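PDB 6B8W: XRE family transcriptional regulator, which probably regulates transcription by binding DNA, and is represented here by its C-terminal cupin domain, which can bind manganese. Local coordinates for the interface of chains A and B. Residues are numbered along the deposited sequence; one frame, centred on the assembly and turned at random. Chains: chain A/B, XRE family transcriptional regulator.

The interface of chains A and B. Residues chain A 42-44, 66-68; chain B 9, 17, 19.
With CG opposite the carbonyl carbon in both residues, A:His42 (chi1 -70°) and B:Phe9 (chi1 -64°) run past each other in opposite directions, torsions that send the ring of B:Phe9 outer end first between strands 40-47 and 66-70 of chain A, its edge toward the backbone and one face toward A:His42. This is a patch of a two-fold symmetric interface between cupin domains, repeated with the chains exchanged; the structure alone does not establish that the full-length regulator pairs in this way. B:Phe9, from a loop, has 89 Å² of its surface buried here. The A:His42 imidazole stands edge-on to it, the planes 77° apart, and its CD2 points at the middle of the B:Phe9 face from 3.5 Å above the plane. The outer end of the B:Phe9 ring reaches the backbone: CE1 lies 3.5 Å from the amide N of A:Val67, and the carbonyl O of A:Val43 sits at the ring edge. Beside it, CG2 of A:Val44, the methyl branch opposite its carbonyl carbon, packs 3.4 Å from CE2 of B:Phe9 and also touches CE1 of B:His19 at 3.8 Å. Whereas A:His42 turns its edge to the face of B:Phe9, B:Phe17, at the start of strand 17-24, turns its own edge to the face of A:His42, whose NE2 lies in the plane of the B:Phe17 ring. CE2 of B:Phe17 lies 3.7 Å from CE1 of A:His42, toward the rim of the imidazole. Over the opposite face, toward its rim, sits the CG methylene of A:Arg68, from the neighbouring strand of the same chain. The imidazole is thus flanked on both faces while its CD2 edge meets B:Phe9, an arrangement that should restrict its rotation.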
ATOM      1  N   HIS A  42      -6.488   6.912   0.455  1.00 25.03           N
ATOM      2  CA  HIS A  42      -5.093   7.071   0.874  1.00 24.95           C
ATOM      3  C   HIS A  42      -4.273   6.992  -0.413  1.00 24.98           C
ATOM      4  O   HIS A  42      -4.509   6.134  -1.250  1.00 26.83           O
ATOM      5  CB  HIS A  42      -4.582   5.936   1.786  1.00 25.54           C
ATOM      6  CG  HIS A  42      -5.155   5.910   3.167  1.00 26.70           C
ATOM      7  ND1 HIS A  42      -6.406   5.405   3.446  1.00 27.08           N
ATOM      8  CD2 HIS A  42      -4.616   6.261   4.363  1.00 27.24           C
ATOM      9  CE1 HIS A  42      -6.626   5.470   4.748  1.00 27.87           C
ATOM     10  NE2 HIS A  42      -5.555   5.985   5.329  1.00 27.50           N
ATOM     11  N   VAL A  43      -3.325   7.891  -0.563  1.00 24.09           N
ATOM     12  CA  VAL A  43      -2.369   7.842  -1.656  1.00 24.02           C
ATOM     13  C   VAL A  43      -1.006   7.689  -0.991  1.00 23.87           C
ATOM     14  O   VAL A  43      -0.705   8.401  -0.013  1.00 23.25           O
ATOM     15  CB  VAL A  43      -2.392   9.120  -2.501  1.00 24.67           C
ATOM     16  CG1 VAL A  43      -1.171   9.217  -3.408  1.00 25.39           C
ATOM     17  CG2 VAL A  43      -3.662   9.161  -3.340  1.00 24.97           C
ATOM     18  N   VAL A  44      -0.223   6.733  -1.487  0.60 23.85           N
ATOM     19  CA  VAL A  44       1.144   6.495  -1.031  0.60 23.86           C
ATOM     20  C   VAL A  44       2.008   6.409  -2.278  0.60 23.66           C
ATOM     21  O   VAL A  44       1.695   5.653  -3.202  0.60 23.80           O
ATOM     22  CB  VAL A  44       1.285   5.176  -0.243  0.60 25.02           C
ATOM     23  CG1 VAL A  44       2.746   4.924   0.131  0.60 25.59           C
ATOM     24  CG2 VAL A  44       0.411   5.198   0.999  0.60 25.61           C
ATOM     25  N   GLY A  66       2.647   9.765   2.118  1.00 29.97           N
ATOM     26  CA  GLY A  66       1.250   9.587   1.809  1.00 29.34           C
ATOM     27  C   GLY A  66       0.328  10.623   2.396  1.00 29.11           C
ATOM     28  O   GLY A  66       0.737  11.458   3.187  1.00 29.94           O
ATOM     29  N   VAL A  67      -0.929  10.559   1.982  1.00 28.02           N
ATOM     30  CA  VAL A  67      -1.949  11.459   2.463  1.00 28.08           C
ATOM     31  C   VAL A  67      -3.267  10.712   2.502  1.00 27.63           C
ATOM     32  O   VAL A  67      -3.557   9.900   1.612  1.00 27.09           O
ATOM     33  CB  VAL A  67      -2.040  12.736   1.586  1.00 28.75           C
ATOM     34  CG1 VAL A  67      -2.267  12.403   0.116  1.00 27.94           C
ATOM     35  CG2 VAL A  67      -3.132  13.676   2.097  1.00 29.48           C
ATOM     36  N   ARG A  68      -4.039  10.969   3.556  1.00 27.89           N
ATOM     37  CA  ARG A  68      -5.358  10.387   3.754  1.00 27.22           C
ATOM     38  C   ARG A  68      -6.353  11.516   3.599  1.00 27.06           C
ATOM     39  O   ARG A  68      -6.195  12.565   4.223  1.00 25.76           O
ATOM     40  CB  ARG A  68      -5.462   9.834   5.159  1.00 28.69           C
ATOM     41  CG  ARG A  68      -6.765   9.142   5.509  1.00 28.62           C
ATOM     42  CD  ARG A  68      -6.752   8.890   7.000  1.00 30.43           C
ATOM     43  NE  ARG A  68      -7.860   8.105   7.524  1.00 31.20           N
ATOM     44  CZ  ARG A  68      -9.083   8.573   7.773  1.00 33.26           C
ATOM     45  NH1 ARG A  68      -9.417   9.827   7.463  1.00 32.64           N
ATOM     46  NH2 ARG A  68      -9.995   7.762   8.304  1.00 33.07           N
TER
ATOM     47  N   PHE B   9       1.205   5.632   7.798  1.00 31.86           N
ATOM     48  CA  PHE B   9       0.167   6.471   8.381  1.00 32.41           C
ATOM     49  C   PHE B   9       0.048   6.057   9.835  1.00 35.02           C
ATOM     50  O   PHE B   9       0.331   4.897  10.172  1.00 35.93           O
ATOM     51  CB  PHE B   9      -1.190   6.243   7.722  1.00 30.65           C
ATOM     52  CG  PHE B   9      -1.226   6.634   6.277  1.00 29.56           C
ATOM     53  CD1 PHE B   9      -1.427   7.955   5.916  1.00 29.29           C
ATOM     54  CD2 PHE B   9      -1.010   5.696   5.289  1.00 28.36           C
ATOM     55  CE1 PHE B   9      -1.433   8.330   4.588  1.00 28.50           C
ATOM     56  CE2 PHE B   9      -1.010   6.064   3.953  1.00 28.40           C
ATOM     57  CZ  PHE B   9      -1.230   7.380   3.604  1.00 28.48           C
ATOM     58  N   PHE B  17      -7.249   0.314  10.936  1.00 36.95           N
ATOM     59  CA  PHE B  17      -6.256  -0.046   9.941  1.00 37.45           C
ATOM     60  C   PHE B  17      -4.878   0.562  10.197  1.00 35.77           C
ATOM     61  O   PHE B  17      -4.779   1.742  10.518  1.00 36.32           O
ATOM     62  CB  PHE B  17      -6.896   0.398   8.590  1.00 40.77           C
ATOM     63  CG  PHE B  17      -5.941   0.753   7.504  1.00 39.06           C
ATOM     64  CD1 PHE B  17      -5.202  -0.216   6.862  1.00 39.67           C
ATOM     65  CD2 PHE B  17      -5.885   2.069   7.029  1.00 41.52           C
ATOM     66  CE1 PHE B  17      -4.350   0.120   5.820  1.00 40.77           C
ATOM     67  CE2 PHE B  17      -5.037   2.414   5.991  1.00 39.01           C
ATOM     68  CZ  PHE B  17      -4.268   1.441   5.387  1.00 38.59           C
ATOM     69  N   HIS B  19      -0.765   0.669   8.477  1.00 30.74           N
ATOM     70  CA  HIS B  19      -0.109   0.580   7.169  1.00 30.11           C
ATOM     71  C   HIS B  19       1.363   0.829   7.403  1.00 29.21           C
ATOM     72  O   HIS B  19       1.729   1.918   7.840  1.00 31.18           O
ATOM     73  CB  HIS B  19      -0.680   1.665   6.256  1.00 29.32           C
ATOM     74  CG  HIS B  19      -0.379   1.472   4.800  1.00 29.46           C
ATOM     75  ND1 HIS B  19      -0.887   2.307   3.829  1.00 29.21           N
ATOM     76  CD2 HIS B  19       0.280   0.492   4.141  1.00 30.31           C
ATOM     77  CE1 HIS B  19      -0.510   1.882   2.639  1.00 30.48           C
ATOM     78  NE2 HIS B  19       0.209   0.787   2.799  1.00 31.89           N
TER